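Local atomic coordinates of beta-phosphoglucomutase (Clostridium difficile, PDB entry 4GIB), a protein that probably catalyses the interconversion of beta-D-glucose 1-phosphate and beta-D-glucose 6-phosphate, using magnesium as cofactor. Residues A[26-31]-A[181-186]; A[35-40]-A[146-151]; A[49-54]-A[95-100]; A[55-60]-A[80-85]. All coordinates share one frame; numbering follows the deposited sequence. Where two conformers were deposited one is given.

The four contacts fall into two pairs. Contacts 1 and 2 lie in the Rossmann-like core, their centres about 20 Å apart, and touch where Phe31 CD2 packs on Ile37 CD1 at 3.9 Å. Between segments 26-31 and 35-40 lie Asp32, the predicted nucleophile, and Asp34; both bind a sodium ion together with Glu194 and Asp195, and the Ile37 side chain is about 9 Å from that ion. Contacts 3 and 4 belong to the helical cap, with centres about 11 Å apart, and share the end of helix 41-53, where Ala52 O and Ile57 N are 3.1 Å apart. Contact 2, whose segment 35-40 leads toward the cap, is about 23 Å from contact 3, centre to centre.

Contact 1: A[26-31]-A[181-186]; sequences IEAFIF and KGLNVN
Ala28, Ile30, Leu183 and Val185 form a small apolar patch between the first strand of the core and the end of helix 174-183. Leu183 points its CD1 methyl at the strand, meeting Ala28 CB at 3.8 Å and, more loosely, CG1 of Ile30 at 4.5 Å. Val185 adds its CG2 methyl beside Ala28 CB, 4.4 Å away, while its CB and CG1 lie along Glu27 CB; the Glu27 and Val185 side chains run alongside each other, pointing opposite ways. Glu27 carries the polar edge. Its CG stands beside the backbone N (chi1 -68°) and the chain beyond is extended, which lets the carboxylate pass Val185 and arrive at the backbone of Asn186. Asn186 N donates to Glu27 OE1 over 2.9 Å in a nearly straight bond, N-H...O 167°, coming from above the carboxylate plane, 43° out of it. The same OE1 lies 3.3 Å from Val185 CB. The Asn186 amide turns elsewhere and bonds to Gln188 N through OD1. Asn184, with positive phi, is the turning point of a Schellman motif that ends the helix and directs the chain to strand 190-194. Strand 28-31 is inside the parallel sheet, between strands 134-137 and 190-194: Leu183 and Val185 also rest on Lys134, Val185 touches Cys190, and helix 121-130 packs on Phe29 and Phe31.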
loop_
_atom_site.group_PDB
_atom_site.type_symbol
_atom_site.label_atom_id
_atom_site.label_comp_id
_atom_site.label_asym_id
_atom_site.label_seq_id
_atom_site.Cartn_x
_atom_site.Cartn_y
_atom_site.Cartn_z
ATOM N N ILE A 26 -4.838 11.330 -18.067
ATOM C CA ILE A 26 -4.653 10.837 -16.714
ATOM C C ILE A 26 -4.622 12.003 -15.731
ATOM O O ILE A 26 -3.905 12.971 -15.946
ATOM C CB ILE A 26 -3.331 10.050 -16.599
ATOM C CG1 ILE A 26 -3.333 8.862 -17.558
ATOM C CG2 ILE A 26 -3.105 9.580 -15.161
ATOM C CD1 ILE A 26 -2.003 8.124 -17.617
ATOM N N GLU A 27 -5.396 11.905 -14.652
ATOM C CA GLU A 27 -5.418 12.963 -13.635
ATOM C C GLU A 27 -4.450 12.632 -12.520
ATOM O O GLU A 27 -3.891 13.543 -11.889
ATOM C CB GLU A 27 -6.846 13.233 -13.120
ATOM C CG GLU A 27 -7.752 13.870 -14.220
ATOM C CD GLU A 27 -9.212 14.093 -13.811
ATOM O OE1 GLU A 27 -9.502 14.340 -12.627
ATOM O OE2 GLU A 27 -10.084 14.041 -14.710
ATOM N N ALA A 28 -4.229 11.342 -12.273
ATOM C CA ALA A 28 -3.269 10.955 -11.241
ATOM C C ALA A 28 -2.822 9.510 -11.243
ATOM O O ALA A 28 -3.461 8.633 -11.833
ATOM C CB ALA A 28 -3.802 11.303 -9.841
ATOM N N PHE A 29 -1.675 9.324 -10.589
ATOM C CA PHE A 29 -1.087 8.039 -10.284
ATOM C C PHE A 29 -1.219 7.979 -8.760
ATOM O O PHE A 29 -0.795 8.920 -8.040
ATOM C CB PHE A 29 0.391 7.954 -10.674
ATOM C CG PHE A 29 0.640 7.590 -12.129
ATOM C CD1 PHE A 29 0.237 8.415 -13.148
ATOM C CD2 PHE A 29 1.346 6.439 -12.455
ATOM C CE1 PHE A 29 0.487 8.082 -14.476
ATOM C CE2 PHE A 29 1.600 6.104 -13.787
ATOM C CZ PHE A 29 1.164 6.921 -14.785
ATOM N N ILE A 30 -1.835 6.916 -8.267
ATOM C CA ILE A 30 -1.991 6.735 -6.835
ATOM C C ILE A 30 -1.254 5.463 -6.481
ATOM O O ILE A 30 -1.608 4.393 -6.949
ATOM C CB ILE A 30 -3.469 6.640 -6.403
ATOM C CG1 ILE A 30 -4.248 7.895 -6.844
ATOM C CG2 ILE A 30 -3.551 6.461 -4.885
ATOM C CD1 ILE A 30 -5.773 7.856 -6.449
ATOM N N PHE A 31 -0.235 5.589 -5.641
ATOM C CA PHE A 31 0.598 4.457 -5.267
ATOM C C PHE A 31 0.296 3.871 -3.901
ATOM O O PHE A 31 -0.235 4.557 -3.029
ATOM C CB PHE A 31 2.064 4.907 -5.242
ATOM C CG PHE A 31 2.582 5.403 -6.571
ATOM C CD1 PHE A 31 2.360 6.710 -6.974
ATOM C CD2 PHE A 31 3.337 4.580 -7.388
ATOM C CE1 PHE A 31 2.855 7.173 -8.191
ATOM C CE2 PHE A 31 3.837 5.040 -8.591
ATOM C CZ PHE A 31 3.585 6.342 -8.994
ATOM N N LYS A 181 -10.244 11.952 -3.596
ATOM C CA LYS A 181 -10.921 13.075 -2.975
ATOM C C LYS A 181 -9.875 14.125 -2.614
ATOM O O LYS A 181 -10.044 15.299 -2.917
ATOM C CB LYS A 181 -11.668 12.611 -1.722
ATOM C CG LYS A 181 -12.406 13.721 -0.939
ATOM C CD LYS A 181 -13.061 13.130 0.337
ATOM C CE LYS A 181 -13.763 14.174 1.170
ATOM N NZ LYS A 181 -14.858 14.861 0.434
ATOM N N GLY A 182 -8.772 13.674 -2.011
ATOM C CA GLY A 182 -7.691 14.558 -1.555
ATOM C C GLY A 182 -7.052 15.389 -2.644
ATOM O O GLY A 182 -6.769 16.573 -2.453
ATOM N N LEU A 183 -6.800 14.745 -3.774
ATOM C CA LEU A 183 -6.235 15.393 -4.940
ATOM C C LEU A 183 -7.301 16.145 -5.727
ATOM O O LEU A 183 -6.965 16.941 -6.588
ATOM C CB LEU A 183 -5.629 14.335 -5.861
ATOM C CG LEU A 183 -4.464 13.531 -5.287
ATOM C CD1 LEU A 183 -4.173 12.308 -6.149
ATOM C CD2 LEU A 183 -3.250 14.416 -5.163
ATOM N N ASN A 184 -8.578 15.882 -5.421
ATOM C CA ASN A 184 -9.717 16.472 -6.120
ATOM C C ASN A 184 -9.662 16.084 -7.596
ATOM O O ASN A 184 -9.583 16.953 -8.463
ATOM C CB ASN A 184 -9.790 18.007 -5.957
ATOM C CG ASN A 184 -10.989 18.639 -6.732
ATOM O OD1 ASN A 184 -10.859 19.704 -7.342
ATOM N ND2 ASN A 184 -12.130 17.954 -6.736
ATOM N N VAL A 185 -9.689 14.771 -7.859
ATOM C CA VAL A 185 -9.667 14.234 -9.218
ATOM C C VAL A 185 -10.706 13.128 -9.389
ATOM O O VAL A 185 -11.185 12.551 -8.418
ATOM C CB VAL A 185 -8.267 13.649 -9.618
ATOM C CG1 VAL A 185 -7.222 14.754 -9.701
ATOM C CG2 VAL A 185 -7.842 12.549 -8.666
ATOM N N ASN A 186 -11.050 12.841 -10.635
ATOM C CA ASN A 186 -12.000 11.784 -10.939
ATOM C C ASN A 186 -11.280 10.428 -10.919
ATOM O O ASN A 186 -10.282 10.233 -11.632
ATOM C CB ASN A 186 -12.640 12.025 -12.297
ATOM C CG ASN A 186 -13.722 11.009 -12.625
ATOM O OD1 ASN A 186 -13.934 10.044 -11.892
ATOM N ND2 ASN A 186 -14.405 11.219 -13.748
#

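Contact 2: A[35-40]-A[146-151]; sequences GVITDT and NVLNHL
Thr38, whose backbone O takes a 2.8 Å hydrogen bond from Gly35 N, leans its side chain on Leu151 of helix 144-151. The weakly bonded helical turn around 35-37, with its wider pi-type turn, follows the strand that leads to the predicted nucleophile and corresponds to the squiggle of haloacid dehalogenase-like enzymes; here it packs on a helix of the same Rossmann-like core. Thr38 OG1 is hydrogen-bonded to Asp116 O and also lies 3.8 Å from Leu151 CD2. Its methyl branch, CG2, sits between the backbone N and the carbonyl carbon, OG1 being anti to N (chi1 -166°), and meets Val147 CG1 at 3.8 Å. The forked end of Leu151 spans Thr38, CD2 at CB and OG1, CD1 near CG2; CD1 also presses against Ile37 CG2 at 3.5 Å. The same Ile37 methyl reaches Leu148 CD2 at 4.2 Å, so a single branch bridges two residues one helical turn apart. All five side chains are buried. Val147 and Leu148 also touch Leu33, a predicted substrate-binding residue, and Ile153 and Ile112 extend the packing at Ile37 and Leu151. On the helix itself, Asn146 O is gripped twice: His150 ND1, with the oxygen close to its ring plane, donates over 2.8 Å from one face of the carbonyl plane, and His150 N from the opposite face.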
loop_
_atom_site.group_PDB
_atom_site.type_symbol
_atom_site.label_atom_id
_atom_site.label_comp_id
_atom_site.label_asym_id
_atom_site.label_seq_id
_atom_site.Cartn_x
_atom_site.Cartn_y
_atom_site.Cartn_z
ATOM N N GLY A 35 5.956 -2.553 -1.220
ATOM C CA GLY A 35 6.062 -3.331 -2.460
ATOM C C GLY A 35 5.923 -2.559 -3.764
ATOM O O GLY A 35 5.934 -3.156 -4.848
ATOM N N VAL A 36 5.775 -1.239 -3.670
ATOM C CA VAL A 36 5.711 -0.397 -4.869
ATOM C C VAL A 36 6.732 0.720 -4.711
ATOM O O VAL A 36 7.621 0.857 -5.542
ATOM C CB VAL A 36 4.292 0.145 -5.137
ATOM C CG1 VAL A 36 4.246 0.868 -6.500
ATOM C CG2 VAL A 36 3.272 -0.997 -5.120
ATOM N N ILE A 37 6.622 1.504 -3.645
ATOM C CA ILE A 37 7.597 2.571 -3.374
ATOM C C ILE A 37 8.830 1.984 -2.647
ATOM O O ILE A 37 9.959 2.302 -2.966
ATOM C CB ILE A 37 6.996 3.697 -2.520
ATOM C CG1 ILE A 37 5.763 4.292 -3.199
ATOM C CG2 ILE A 37 8.046 4.795 -2.258
ATOM C CD1 ILE A 37 6.026 4.862 -4.566
ATOM N N THR A 38 8.584 1.111 -1.679
ATOM C CA THR A 38 9.657 0.482 -0.930
ATOM C C THR A 38 9.124 -0.772 -0.210
ATOM O O THR A 38 7.922 -0.947 -0.068
ATOM C CB THR A 38 10.242 1.481 0.100
ATOM O OG1 THR A 38 11.479 0.995 0.613
ATOM C CG2 THR A 38 9.255 1.746 1.234
ATOM N N ASP A 39 10.023 -1.626 0.263
ATOM C CA ASP A 39 9.611 -2.842 0.968
ATOM C C ASP A 39 9.554 -2.650 2.482
ATOM O O ASP A 39 10.563 -2.416 3.130
ATOM C CB ASP A 39 10.539 -3.984 0.604
ATOM C CG ASP A 39 10.497 -4.303 -0.878
ATOM O OD1 ASP A 39 9.399 -4.546 -1.419
ATOM O OD2 ASP A 39 11.568 -4.318 -1.504
ATOM N N THR A 40 8.350 -2.747 3.030
ATOM C CA THR A 40 8.119 -2.625 4.471
ATOM C C THR A 40 7.505 -3.895 5.082
ATOM O O THR A 40 7.480 -4.055 6.321
ATOM C CB THR A 40 7.139 -1.511 4.732
ATOM O OG1 THR A 40 5.913 -1.822 4.070
ATOM C CG2 THR A 40 7.683 -0.173 4.209
ATOM N N ASN A 146 6.445 8.987 7.778
ATOM C CA ASN A 146 7.781 8.714 8.301
ATOM C C ASN A 146 8.637 7.976 7.250
ATOM O O ASN A 146 9.794 8.317 7.022
ATOM C CB ASN A 146 7.685 7.895 9.608
ATOM C CG ASN A 146 9.036 7.773 10.343
ATOM O OD1 ASN A 146 9.917 8.617 10.188
ATOM N ND2 ASN A 146 9.180 6.729 11.159
ATOM N N VAL A 147 8.054 6.989 6.581
ATOM C CA VAL A 147 8.802 6.218 5.589
ATOM C C VAL A 147 9.205 7.055 4.364
ATOM O O VAL A 147 10.355 6.995 3.927
ATOM C CB VAL A 147 8.027 4.979 5.136
ATOM C CG1 VAL A 147 8.805 4.239 4.038
ATOM C CG2 VAL A 147 7.750 4.067 6.318
ATOM N N LEU A 148 8.270 7.822 3.809
ATOM C CA LEU A 148 8.587 8.693 2.662
ATOM C C LEU A 148 9.680 9.711 2.981
ATOM O O LEU A 148 10.479 10.057 2.101
ATOM C CB LEU A 148 7.358 9.451 2.166
ATOM C CG LEU A 148 6.212 8.619 1.614
ATOM C CD1 LEU A 148 5.104 9.545 1.163
ATOM C CD2 LEU A 148 6.683 7.720 0.495
ATOM N N ASN A 149 9.700 10.218 4.211
ATOM C CA ASN A 149 10.735 11.182 4.603
ATOM C C ASN A 149 12.128 10.533 4.670
ATOM O O ASN A 149 13.107 11.150 4.290
ATOM C CB ASN A 149 10.360 11.924 5.888
ATOM C CG ASN A 149 9.358 13.073 5.624
ATOM O OD1 ASN A 149 8.189 12.983 5.988
ATOM N ND2 ASN A 149 9.819 14.133 4.947
ATOM N N HIS A 150 12.191 9.290 5.138
ATOM C CA HIS A 150 13.445 8.502 5.144
ATOM C C HIS A 150 13.928 8.160 3.724
ATOM O O HIS A 150 15.136 8.102 3.460
ATOM C CB HIS A 150 13.246 7.213 5.929
ATOM C CG HIS A 150 13.335 7.397 7.403
ATOM N ND1 HIS A 150 12.247 7.721 8.183
ATOM C CD2 HIS A 150 14.397 7.336 8.241
ATOM C CE1 HIS A 150 12.630 7.806 9.447
ATOM N NE2 HIS A 150 13.931 7.591 9.506
ATOM N N LEU A 151 12.974 7.899 2.826
ATOM C CA LEU A 151 13.286 7.645 1.435
ATOM C C LEU A 151 13.737 8.955 0.790
ATOM O O LEU A 151 14.516 8.949 -0.161
ATOM C CB LEU A 151 12.069 7.131 0.697
ATOM C CG LEU A 151 11.510 5.777 1.101
ATOM C CD1 LEU A 151 10.143 5.595 0.462
ATOM C CD2 LEU A 151 12.490 4.659 0.721
#

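Contact 3: A[49-54]-A[95-100]; sequences RKLAHK and VRMAEE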
loop_
_atom_site.group_PDB
_atom_site.type_symbol
_atom_site.label_atom_id
_atom_site.label_comp_id
_atom_site.label_asym_id
_atom_site.label_seq_id
_atom_site.Cartn_x
_atom_site.Cartn_y
_atom_site.Cartn_z
ATOM N N ARG A 49 5.622 -10.702 14.400
ATOM C CA ARG A 49 6.074 -12.001 14.869
ATOM C C ARG A 49 6.487 -11.986 16.346
ATOM O O ARG A 49 6.170 -12.908 17.082
ATOM C CB ARG A 49 7.230 -12.494 14.020
ATOM C CG ARG A 49 7.694 -13.865 14.383
ATOM C CD ARG A 49 8.778 -14.309 13.454
ATOM N NE ARG A 49 9.951 -13.443 13.524
ATOM C CZ ARG A 49 11.034 -13.610 12.777
ATOM N NH1 ARG A 49 11.084 -14.600 11.898
ATOM N NH2 ARG A 49 12.063 -12.782 12.904
ATOM N N LYS A 50 7.196 -10.945 16.769
ATOM C CA LYS A 50 7.651 -10.824 18.166
ATOM C C LYS A 50 6.466 -10.719 19.147
ATOM O O LYS A 50 6.455 -11.363 20.187
ATOM C CB LYS A 50 8.589 -9.623 18.318
ATOM C CG LYS A 50 9.187 -9.451 19.703
ATOM C CD LYS A 50 10.181 -8.294 19.738
ATOM C CE LYS A 50 10.684 -8.057 21.155
ATOM N NZ LYS A 50 11.551 -6.860 21.249
ATOM N N LEU A 51 5.469 -9.920 18.801
ATOM C CA LEU A 51 4.285 -9.757 19.649
ATOM C C LEU A 51 3.400 -10.996 19.609
ATOM O O LEU A 51 2.824 -11.363 20.606
ATOM C CB LEU A 51 3.471 -8.542 19.198
ATOM C CG LEU A 51 2.326 -8.137 20.143
ATOM C CD1 LEU A 51 2.908 -7.492 21.457
ATOM C CD2 LEU A 51 1.420 -7.177 19.446
ATOM N N ALA A 52 3.288 -11.625 18.437
ATOM C CA ALA A 52 2.498 -12.826 18.276
ATOM C C ALA A 52 3.053 -13.965 19.135
ATOM O O ALA A 52 2.282 -14.675 19.779
ATOM C CB ALA A 52 2.438 -13.246 16.804
ATOM N N HIS A 53 4.382 -14.146 19.152
ATOM C CA HIS A 53 4.960 -15.197 19.986
ATOM C C HIS A 53 4.538 -15.053 21.429
ATOM O O HIS A 53 4.370 -16.052 22.098
ATOM C CB HIS A 53 6.499 -15.281 19.919
ATOM C CG HIS A 53 7.019 -15.852 18.639
ATOM N ND1 HIS A 53 8.208 -15.452 18.071
ATOM C CD2 HIS A 53 6.489 -16.767 17.794
ATOM C CE1 HIS A 53 8.407 -16.125 16.950
ATOM N NE2 HIS A 53 7.376 -16.924 16.753
ATOM N N LYS A 54 4.367 -13.815 21.900
ATOM C CA LYS A 54 3.952 -13.568 23.295
ATOM C C LYS A 54 2.523 -13.976 23.623
ATOM O O LYS A 54 2.125 -13.896 24.793
ATOM C CB LYS A 54 4.147 -12.097 23.682
ATOM C CG LYS A 54 5.609 -11.678 23.733
ATOM C CD LYS A 54 5.753 -10.199 24.071
ATOM C CE LYS A 54 7.222 -9.786 24.071
ATOM N NZ LYS A 54 7.417 -8.384 24.521
ATOM N N VAL A 95 -4.696 -2.202 22.407
ATOM C CA VAL A 95 -4.007 -0.906 22.243
ATOM C C VAL A 95 -2.567 -1.007 22.792
ATOM O O VAL A 95 -1.616 -0.532 22.164
ATOM C CB VAL A 95 -4.782 0.270 22.951
ATOM C CG1 VAL A 95 -3.877 1.498 23.172
ATOM C CG2 VAL A 95 -6.090 0.649 22.160
ATOM N N ARG A 96 -2.403 -1.654 23.943
ATOM C CA ARG A 96 -1.072 -1.801 24.535
ATOM C C ARG A 96 -0.178 -2.651 23.641
ATOM O O ARG A 96 0.996 -2.330 23.407
ATOM C CB ARG A 96 -1.143 -2.496 25.882
ATOM C CG ARG A 96 0.090 -2.273 26.747
ATOM C CD ARG A 96 0.507 -3.559 27.442
ATOM N NE ARG A 96 1.357 -4.368 26.556
ATOM C CZ ARG A 96 1.618 -5.664 26.714
ATOM N NH1 ARG A 96 2.418 -6.278 25.851
ATOM N NH2 ARG A 96 1.071 -6.354 27.705
ATOM N N MET A 97 -0.737 -3.749 23.150
ATOM C CA MET A 97 0.021 -4.672 22.306
ATOM C C MET A 97 0.422 -4.020 20.996
ATOM O O MET A 97 1.536 -4.203 20.517
ATOM C CB MET A 97 -0.794 -5.929 22.035
ATOM C CG MET A 97 -1.079 -6.774 23.268
ATOM S SD MET A 97 -2.254 -8.103 22.882
ATOM C CE MET A 97 -1.383 -8.929 21.596
ATOM N N ALA A 98 -0.497 -3.251 20.429
ATOM C CA ALA A 98 -0.252 -2.541 19.181
ATOM C C ALA A 98 0.876 -1.519 19.338
ATOM O O ALA A 98 1.683 -1.346 18.438
ATOM C CB ALA A 98 -1.536 -1.841 18.707
ATOM N N GLU A 99 0.899 -0.838 20.480
ATOM C CA GLU A 99 1.904 0.176 20.762
ATOM C C GLU A 99 3.303 -0.415 20.790
ATOM O O GLU A 99 4.219 0.135 20.179
ATOM C CB GLU A 99 1.610 0.852 22.103
ATOM C CG GLU A 99 2.647 1.910 22.519
ATOM C CD GLU A 99 2.167 2.799 23.670
ATOM O OE1 GLU A 99 0.940 2.983 23.819
ATOM O OE2 GLU A 99 3.019 3.330 24.413
ATOM N N GLU A 100 3.453 -1.528 21.505
ATOM C CA GLU A 100 4.729 -2.199 21.638
ATOM C C GLU A 100 5.224 -2.628 20.266
ATOM O O GLU A 100 6.396 -2.481 19.947
ATOM C CB GLU A 100 4.611 -3.402 22.593
ATOM C CG GLU A 100 5.888 -4.224 22.706
ATOM C CD GLU A 100 5.765 -5.444 23.619
ATOM O OE1 GLU A 100 6.672 -6.306 23.537
ATOM O OE2 GLU A 100 4.783 -5.546 24.404
#
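Leu51, Glu100 and Met97 bury most of the surface here, joining helix 41-53 to helix 91-109. The two run roughly antiparallel, at 141°, with the axes of these short segments 10.2 Å apart at closest approach. Leu51 is the centre of the contact: with CG anti to the backbone N (chi1 -171°) it drives its branches at the other helix. CD2 lies 3.2 Å from Met97 O and 3.6 Å from Met97 CB, an intimate fit against both backbone and side chain, and CD1 turns toward the carboxylate of Glu100, 4.0 Å from OE2. Met97 lies across Leu51, nearly perpendicular; a bend at chi3 (58°) brings its CE back to within 3.9 Å of Leu51 CD2. Glu100 stretches out in an extended chain that brings its carboxylate past Leu51 CD1 to the outer edge. Lys54 comes from the opposite direction to form a salt bridge with OE1, although the modelled 2.4 Å between Lys54 NZ and Glu100 OE1 is doubtfully short. In the conformer given, Arg96 NH1 takes OE2 at 2.9 Å, completing a three-residue salt-bridge network, and Arg96 has a second acidic partner in Glu93. Leu76 and Phe89 also pack on Met97. This is helix pairing within the alpha-helical cap domain found in the beta-phosphoglucomutase branch of the HAD superfamily, the module that bears the predicted substrate-binding residues Trp48 and Arg72.

Contact 4: A[55-60]-A[80-85]; sequences VGIDID and LEFGNK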
loop_
_atom_site.group_PDB
_atom_site.type_symbol
_atom_site.label_atom_id
_atom_site.label_comp_id
_atom_site.label_asym_id
_atom_site.label_seq_id
_atom_site.Cartn_x
_atom_site.Cartn_y
_atom_site.Cartn_z
ATOM N N VAL A 55 1.743 -14.375 22.616
ATOM C CA VAL A 55 0.376 -14.841 22.850
ATOM C C VAL A 55 0.177 -16.237 22.231
ATOM O O VAL A 55 -0.920 -16.609 21.824
ATOM C CB VAL A 55 -0.689 -13.808 22.366
ATOM C CG1 VAL A 55 -0.630 -12.555 23.237
ATOM C CG2 VAL A 55 -0.512 -13.458 20.861
ATOM N N GLY A 56 1.264 -17.005 22.193
ATOM C CA GLY A 56 1.247 -18.378 21.713
ATOM C C GLY A 56 0.945 -18.565 20.242
ATOM O O GLY A 56 0.581 -19.656 19.820
ATOM N N ILE A 57 1.115 -17.508 19.459
ATOM C CA ILE A 57 0.835 -17.556 18.043
ATOM C C ILE A 57 2.131 -17.303 17.284
ATOM O O ILE A 57 2.834 -16.331 17.548
ATOM C CB ILE A 57 -0.212 -16.478 17.666
ATOM C CG1 ILE A 57 -1.505 -16.683 18.459
ATOM C CG2 ILE A 57 -0.511 -16.526 16.190
ATOM C CD1 ILE A 57 -2.566 -15.583 18.251
ATOM N N ASP A 58 2.480 -18.195 16.372
ATOM C CA ASP A 58 3.684 -17.990 15.574
ATOM C C ASP A 58 3.270 -17.954 14.111
ATOM O O ASP A 58 2.940 -18.972 13.505
ATOM C CB ASP A 58 4.809 -19.011 15.880
ATOM C CG ASP A 58 4.409 -20.448 15.631
ATOM O OD1 ASP A 58 3.208 -20.703 15.399
ATOM O OD2 ASP A 58 5.309 -21.328 15.680
ATOM N N ILE A 59 3.246 -16.738 13.584
ATOM C CA ILE A 59 2.865 -16.475 12.215
ATOM C C ILE A 59 4.059 -16.783 11.307
ATOM O O ILE A 59 5.216 -16.756 11.753
ATOM C CB ILE A 59 2.390 -14.995 12.050
ATOM C CG1 ILE A 59 3.526 -13.998 12.320
ATOM C CG2 ILE A 59 1.239 -14.700 12.998
ATOM C CD1 ILE A 59 3.083 -12.548 12.308
ATOM N N ASP A 60 3.773 -17.103 10.051
ATOM C CA ASP A 60 4.808 -17.427 9.069
ATOM C C ASP A 60 4.654 -16.509 7.869
ATOM O O ASP A 60 3.594 -15.922 7.675
ATOM C CB ASP A 60 4.707 -18.896 8.640
ATOM C CG ASP A 60 3.341 -19.251 8.049
ATOM O OD1 ASP A 60 2.469 -18.369 7.957
ATOM O OD2 ASP A 60 3.139 -20.428 7.678
ATOM N N LEU A 80 -4.719 -12.444 16.208
ATOM C CA LEU A 80 -5.397 -13.079 17.342
ATOM C C LEU A 80 -6.417 -14.107 16.869
ATOM O O LEU A 80 -6.544 -15.163 17.460
ATOM C CB LEU A 80 -6.022 -12.027 18.234
ATOM C CG LEU A 80 -4.988 -11.062 18.787
ATOM C CD1 LEU A 80 -5.671 -9.965 19.569
ATOM C CD2 LEU A 80 -3.918 -11.776 19.631
ATOM N N GLU A 81 -7.137 -13.767 15.804
ATOM C CA GLU A 81 -8.080 -14.667 15.149
ATOM C C GLU A 81 -7.425 -15.996 14.845
ATOM O O GLU A 81 -7.984 -17.061 15.107
ATOM C CB GLU A 81 -8.474 -14.086 13.793
ATOM C CG GLU A 81 -8.895 -15.174 12.785
ATOM C CD GLU A 81 -8.264 -14.965 11.411
ATOM O OE1 GLU A 81 -8.449 -15.839 10.527
ATOM O OE2 GLU A 81 -7.539 -13.957 11.230
ATOM N N PHE A 82 -6.233 -15.919 14.268
ATOM C CA PHE A 82 -5.479 -17.115 13.865
ATOM C C PHE A 82 -5.319 -18.084 15.053
ATOM O O PHE A 82 -5.202 -19.286 14.854
ATOM C CB PHE A 82 -4.129 -16.722 13.247
ATOM C CG PHE A 82 -3.289 -17.903 12.805
ATOM C CD1 PHE A 82 -3.627 -18.633 11.660
ATOM C CD2 PHE A 82 -2.142 -18.265 13.512
ATOM C CE1 PHE A 82 -2.862 -19.713 11.250
ATOM C CE2 PHE A 82 -1.367 -19.348 13.107
ATOM C CZ PHE A 82 -1.730 -20.075 11.974
ATOM N N GLY A 83 -5.331 -17.549 16.280
ATOM C CA GLY A 83 -5.261 -18.361 17.486
ATOM C C GLY A 83 -6.576 -18.388 18.267
ATOM O O GLY A 83 -6.581 -18.679 19.464
ATOM N N ASN A 84 -7.684 -18.057 17.604
ATOM C CA ASN A 84 -9.011 -18.064 18.228
ATOM C C ASN A 84 -9.128 -17.217 19.493
ATOM O O ASN A 84 -9.951 -17.513 20.375
ATOM C CB ASN A 84 -9.419 -19.505 18.563
ATOM C CG ASN A 84 -9.497 -20.376 17.343
ATOM O OD1 ASN A 84 -9.882 -19.927 16.272
ATOM N ND2 ASN A 84 -9.136 -21.626 17.497
ATOM N N LYS A 85 -8.332 -16.162 19.580
ATOM C CA LYS A 85 -8.370 -15.299 20.753
ATOM C C LYS A 85 -8.604 -13.832 20.400
ATOM O O LYS A 85 -8.265 -12.945 21.174
ATOM C CB LYS A 85 -7.106 -15.503 21.609
ATOM C CG LYS A 85 -5.793 -15.319 20.861
ATOM C CD LYS A 85 -4.599 -15.537 21.751
ATOM C CE LYS A 85 -4.407 -16.995 22.112
ATOM N NZ LYS A 85 -3.279 -17.128 23.049
#
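Ile57 packs from a loop against the end of helix 72-82, and each segment contains the C-prime residue of a Schellman motif: Gly56 closes helix 41-53, Asn84 closes helix 72-82. Both residues have positive phi, and the two turns bring Ile57 and Gly83 opposite each other, the closest CA pair, within the helical cap domain. From CB, which points at the other segment, the Ile57 side chain divides. CG2, anti to the backbone N, reaches the Phe82 ring at its edge, in the ring plane, 3.6 Å from CD2. CG1 lies beside the backbone N and, extended beyond (chi2 175°), carries CD1 against the helix end, where it lies 3.9 Å from Leu80 CA, equally near Gly83 N, and 4.0 Å from Lys85 CD. Ile57 is thus wedged between an aromatic rim, a bare stretch of backbone at glycine, and the aliphatic part of a lysine. Beside it, Val55 CG2 meets Leu80 CD2 at 4.0 Å, and Phe89 touches both side chains. Leu80 O is gripped from opposite faces by Gly83 N and Lys85 N, which fixes the turn from which Lys85 departs. The lysine folds over Ile57 by a bend at chi3 (72°) and gives its charge a backbone partner: Lys85 NZ donates to Val55 O over 2.7 Å, from 42° above the carbonyl plane.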